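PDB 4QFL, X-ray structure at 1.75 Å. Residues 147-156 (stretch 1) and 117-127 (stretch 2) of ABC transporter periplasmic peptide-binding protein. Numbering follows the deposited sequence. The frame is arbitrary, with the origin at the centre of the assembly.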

# COMPACT_ATOMS: atom_id res chain seq x y z
N GLY A 147 -12.44 4.88 7.03
CA GLY A 147 -13.76 5.03 7.62
C GLY A 147 -14.95 4.67 6.74
O GLY A 147 -15.92 5.42 6.66
N ILE A 148 -14.87 3.51 6.11
CA ILE A 148 -16.01 2.98 5.37
C ILE A 148 -17.28 3.08 6.22
O ILE A 148 -18.30 3.60 5.76
CB ILE A 148 -15.75 1.53 4.88
CG1 ILE A 148 -16.37 1.32 3.50
CG2 ILE A 148 -16.19 0.47 5.90
CD1 ILE A 148 -15.71 2.14 2.42
N ASP A 149 -17.18 2.57 7.45
CA ASP A 149 -18.24 2.59 8.45
C ASP A 149 -19.12 3.81 8.38
O ASP A 149 -20.31 3.73 8.10
CB ASP A 149 -17.60 2.60 9.85
CG ASP A 149 -18.40 1.81 10.87
OD1 ASP A 149 -19.42 2.33 11.37
OD2 ASP A 149 -17.99 0.67 11.17
N GLN A 150 -18.50 4.96 8.64
CA GLN A 150 -19.22 6.22 8.67
C GLN A 150 -19.42 6.76 7.26
O GLN A 150 -19.71 7.93 7.08
CB GLN A 150 -18.48 7.23 9.54
CG GLN A 150 -18.10 6.69 10.91
CD GLN A 150 -16.86 7.33 11.48
OE1 GLN A 150 -15.78 6.74 11.47
NE2 GLN A 150 -17.01 8.55 11.98
N LEU A 151 -19.27 5.89 6.27
CA LEU A 151 -19.45 6.32 4.88
C LEU A 151 -20.60 5.66 4.13
O LEU A 151 -21.53 6.34 3.71
CB LEU A 151 -18.17 6.16 4.08
CG LEU A 151 -18.31 6.93 2.76
CD1 LEU A 151 -18.54 8.39 3.06
CD2 LEU A 151 -17.10 6.75 1.89
N ILE A 152 -20.54 4.35 3.93
CA ILE A 152 -21.53 3.68 3.09
C ILE A 152 -22.79 3.25 3.86
O ILE A 152 -22.71 2.42 4.76
CB ILE A 152 -20.95 2.45 2.37
CG1 ILE A 152 -19.76 2.85 1.49
CG2 ILE A 152 -22.01 1.81 1.52
CD1 ILE A 152 -19.05 1.67 0.87
N ARG A 153 -23.94 3.82 3.49
CA ARG A 153 -25.21 3.51 4.15
C ARG A 153 -25.83 2.24 3.56
O ARG A 153 -26.21 1.32 4.29
CB ARG A 153 -26.20 4.68 4.04
CG ARG A 153 -27.44 4.57 4.94
CD ARG A 153 -28.50 5.62 4.57
NE ARG A 153 -29.30 5.19 3.42
CZ ARG A 153 -29.89 6.02 2.56
NH1 ARG A 153 -29.77 7.33 2.70
NH2 ARG A 153 -30.60 5.53 1.55
N LYS A 154 -25.94 2.21 2.25
CA LYS A 154 -26.41 1.02 1.57
C LYS A 154 -26.00 1.11 0.12
O LYS A 154 -25.49 2.13 -0.33
CB LYS A 154 -27.93 0.85 1.73
CG LYS A 154 -28.78 2.00 1.21
CD LYS A 154 -30.27 1.69 1.39
CE LYS A 154 -31.17 2.73 0.70
NZ LYS A 154 -32.64 2.41 0.80
N ILE A 155 -26.17 0.01 -0.60
CA ILE A 155 -26.01 -0.00 -2.04
C ILE A 155 -27.33 -0.51 -2.61
O ILE A 155 -27.71 -1.66 -2.36
CB ILE A 155 -24.89 -0.96 -2.49
CG1 ILE A 155 -23.63 -0.71 -1.67
CG2 ILE A 155 -24.64 -0.82 -3.99
CD1 ILE A 155 -22.50 -1.67 -1.99
N VAL A 156 -28.03 0.35 -3.33
CA VAL A 156 -29.30 -0.04 -3.94
C VAL A 156 -29.04 -0.88 -5.17
O VAL A 156 -28.12 -0.61 -5.93
CB VAL A 156 -30.14 1.19 -4.35
CG1 VAL A 156 -31.36 0.75 -5.16
CG2 VAL A 156 -30.55 2.02 -3.13
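Stretch 2 117-127: DVIFTFSRLFD

Stretch 2 is helical from D117, continuing a helix that begins earlier in the chain. It packs on strand 152-156 of stretch 1. The two run nearly antiparallel, with 167° between their N-to-C directions and a closest axial approach of 9.0 Å. The backbones come near each other at I155 and I119, whose CA atoms are 6.1 Å apart. No hydrogen bond joins the stretches; the contact is apolar and buries 472 Å² in all.

F126 covers the most surface. Its CA-to-CB bond points toward stretch 1, and chi1 is p. I152 lies over one face of the ring, with I152 CG2 a tight 3.1 Å from F126 CE2. I155 meets the ring edge, I155 CD1 being 4.1 Å from F126 CE2. The backbone of K154 also approaches, K154 CA lying 4.1 Å from F126 CZ.

I155 is the main contact from the strand. Its CA-to-CB bond points toward the helix, and the side chain takes the m, t rotamer. I155 CG2 is 3.9 Å from I119 CG1, and I155 CD1 is 3.8 Å from F122 CB. The F122 ring itself leads away from the strand.

I148, in the loop before the strand, extends the contact. I148 CG2 lies 4.4 Å from L125 CB and 4.3 Å from F126 CB. R153 and K154 point their CA-to-CB bonds away from the helix.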

# COMPACT_ATOMS: atom_id res chain seq x y z
N ASP A 117 -23.06 -9.11 -7.10
CA ASP A 117 -21.66 -9.29 -6.73
C ASP A 117 -21.07 -8.02 -6.14
O ASP A 117 -20.25 -8.06 -5.21
CB ASP A 117 -20.86 -9.72 -7.95
CG ASP A 117 -21.40 -11.00 -8.56
OD1 ASP A 117 -21.43 -12.02 -7.84
OD2 ASP A 117 -21.80 -10.98 -9.75
N VAL A 118 -21.48 -6.89 -6.69
CA VAL A 118 -21.03 -5.60 -6.21
C VAL A 118 -21.58 -5.36 -4.81
O VAL A 118 -20.84 -4.99 -3.89
CB VAL A 118 -21.47 -4.47 -7.15
CG1 VAL A 118 -21.09 -3.11 -6.59
CG2 VAL A 118 -20.85 -4.68 -8.53
N ILE A 119 -22.87 -5.59 -4.65
CA ILE A 119 -23.51 -5.39 -3.37
C ILE A 119 -22.91 -6.31 -2.33
O ILE A 119 -22.66 -5.90 -1.20
CB ILE A 119 -25.04 -5.54 -3.46
CG1 ILE A 119 -25.58 -4.56 -4.51
CG2 ILE A 119 -25.67 -5.24 -2.13
CD1 ILE A 119 -26.95 -4.90 -5.05
N PHE A 120 -22.64 -7.56 -2.70
CA PHE A 120 -22.03 -8.48 -1.74
C PHE A 120 -20.61 -8.09 -1.36
O PHE A 120 -20.27 -8.04 -0.18
CB PHE A 120 -21.98 -9.91 -2.26
CG PHE A 120 -21.07 -10.78 -1.45
CD1 PHE A 120 -21.52 -11.33 -0.24
CD2 PHE A 120 -19.77 -11.03 -1.85
CE1 PHE A 120 -20.68 -12.13 0.54
CE2 PHE A 120 -18.92 -11.83 -1.08
CZ PHE A 120 -19.37 -12.37 0.12
N THR A 121 -19.78 -7.88 -2.37
CA THR A 121 -18.38 -7.53 -2.16
C THR A 121 -18.22 -6.34 -1.23
O THR A 121 -17.41 -6.35 -0.29
CB THR A 121 -17.71 -7.19 -3.50
OG1 THR A 121 -17.75 -8.33 -4.35
CG2 THR A 121 -16.25 -6.78 -3.26
N PHE A 122 -18.99 -5.29 -1.50
CA PHE A 122 -18.83 -4.05 -0.74
C PHE A 122 -19.65 -3.97 0.54
O PHE A 122 -19.23 -3.32 1.50
CB PHE A 122 -18.94 -2.82 -1.65
CG PHE A 122 -17.82 -2.76 -2.67
CD1 PHE A 122 -16.55 -2.34 -2.30
CD2 PHE A 122 -18.02 -3.20 -3.97
CE1 PHE A 122 -15.53 -2.33 -3.20
CE2 PHE A 122 -16.99 -3.19 -4.88
CZ PHE A 122 -15.74 -2.76 -4.49
N SER A 123 -20.80 -4.64 0.59
CA SER A 123 -21.53 -4.71 1.84
C SER A 123 -20.78 -5.59 2.84
O SER A 123 -20.97 -5.45 4.04
CB SER A 123 -22.97 -5.17 1.65
OG SER A 123 -23.03 -6.54 1.30
N ARG A 124 -19.93 -6.49 2.36
CA ARG A 124 -19.10 -7.27 3.29
C ARG A 124 -18.30 -6.35 4.23
O ARG A 124 -18.01 -6.70 5.37
CB ARG A 124 -18.15 -8.21 2.54
CG ARG A 124 -17.16 -8.94 3.46
CD ARG A 124 -16.30 -9.98 2.75
NE ARG A 124 -15.47 -10.70 3.72
CZ ARG A 124 -14.55 -11.59 3.39
NH1 ARG A 124 -14.33 -11.88 2.11
NH2 ARG A 124 -13.84 -12.19 4.32
N LEU A 125 -17.95 -5.16 3.74
CA LEU A 125 -17.14 -4.22 4.52
C LEU A 125 -17.92 -3.46 5.59
O LEU A 125 -17.45 -3.33 6.73
CB LEU A 125 -16.44 -3.22 3.59
CG LEU A 125 -15.73 -3.79 2.38
CD1 LEU A 125 -15.31 -2.65 1.46
CD2 LEU A 125 -14.54 -4.64 2.80
N PHE A 126 -19.11 -2.96 5.26
CA PHE A 126 -19.80 -2.05 6.16
C PHE A 126 -21.03 -2.65 6.83
O PHE A 126 -21.52 -2.11 7.82
CB PHE A 126 -20.23 -0.78 5.43
CG PHE A 126 -21.27 -1.01 4.37
CD1 PHE A 126 -22.59 -1.23 4.72
CD2 PHE A 126 -20.94 -1.01 3.03
CE1 PHE A 126 -23.55 -1.46 3.76
CE2 PHE A 126 -21.89 -1.23 2.07
CZ PHE A 126 -23.20 -1.45 2.43
N ASP A 127 -21.54 -3.75 6.29
CA ASP A 127 -22.78 -4.32 6.78
C ASP A 127 -22.50 -5.47 7.72
O ASP A 127 -22.04 -6.53 7.30
CB ASP A 127 -23.63 -4.80 5.60
CG ASP A 127 -25.06 -5.10 6.00
OD1 ASP A 127 -25.35 -5.27 7.20
OD2 ASP A 127 -25.90 -5.18 5.08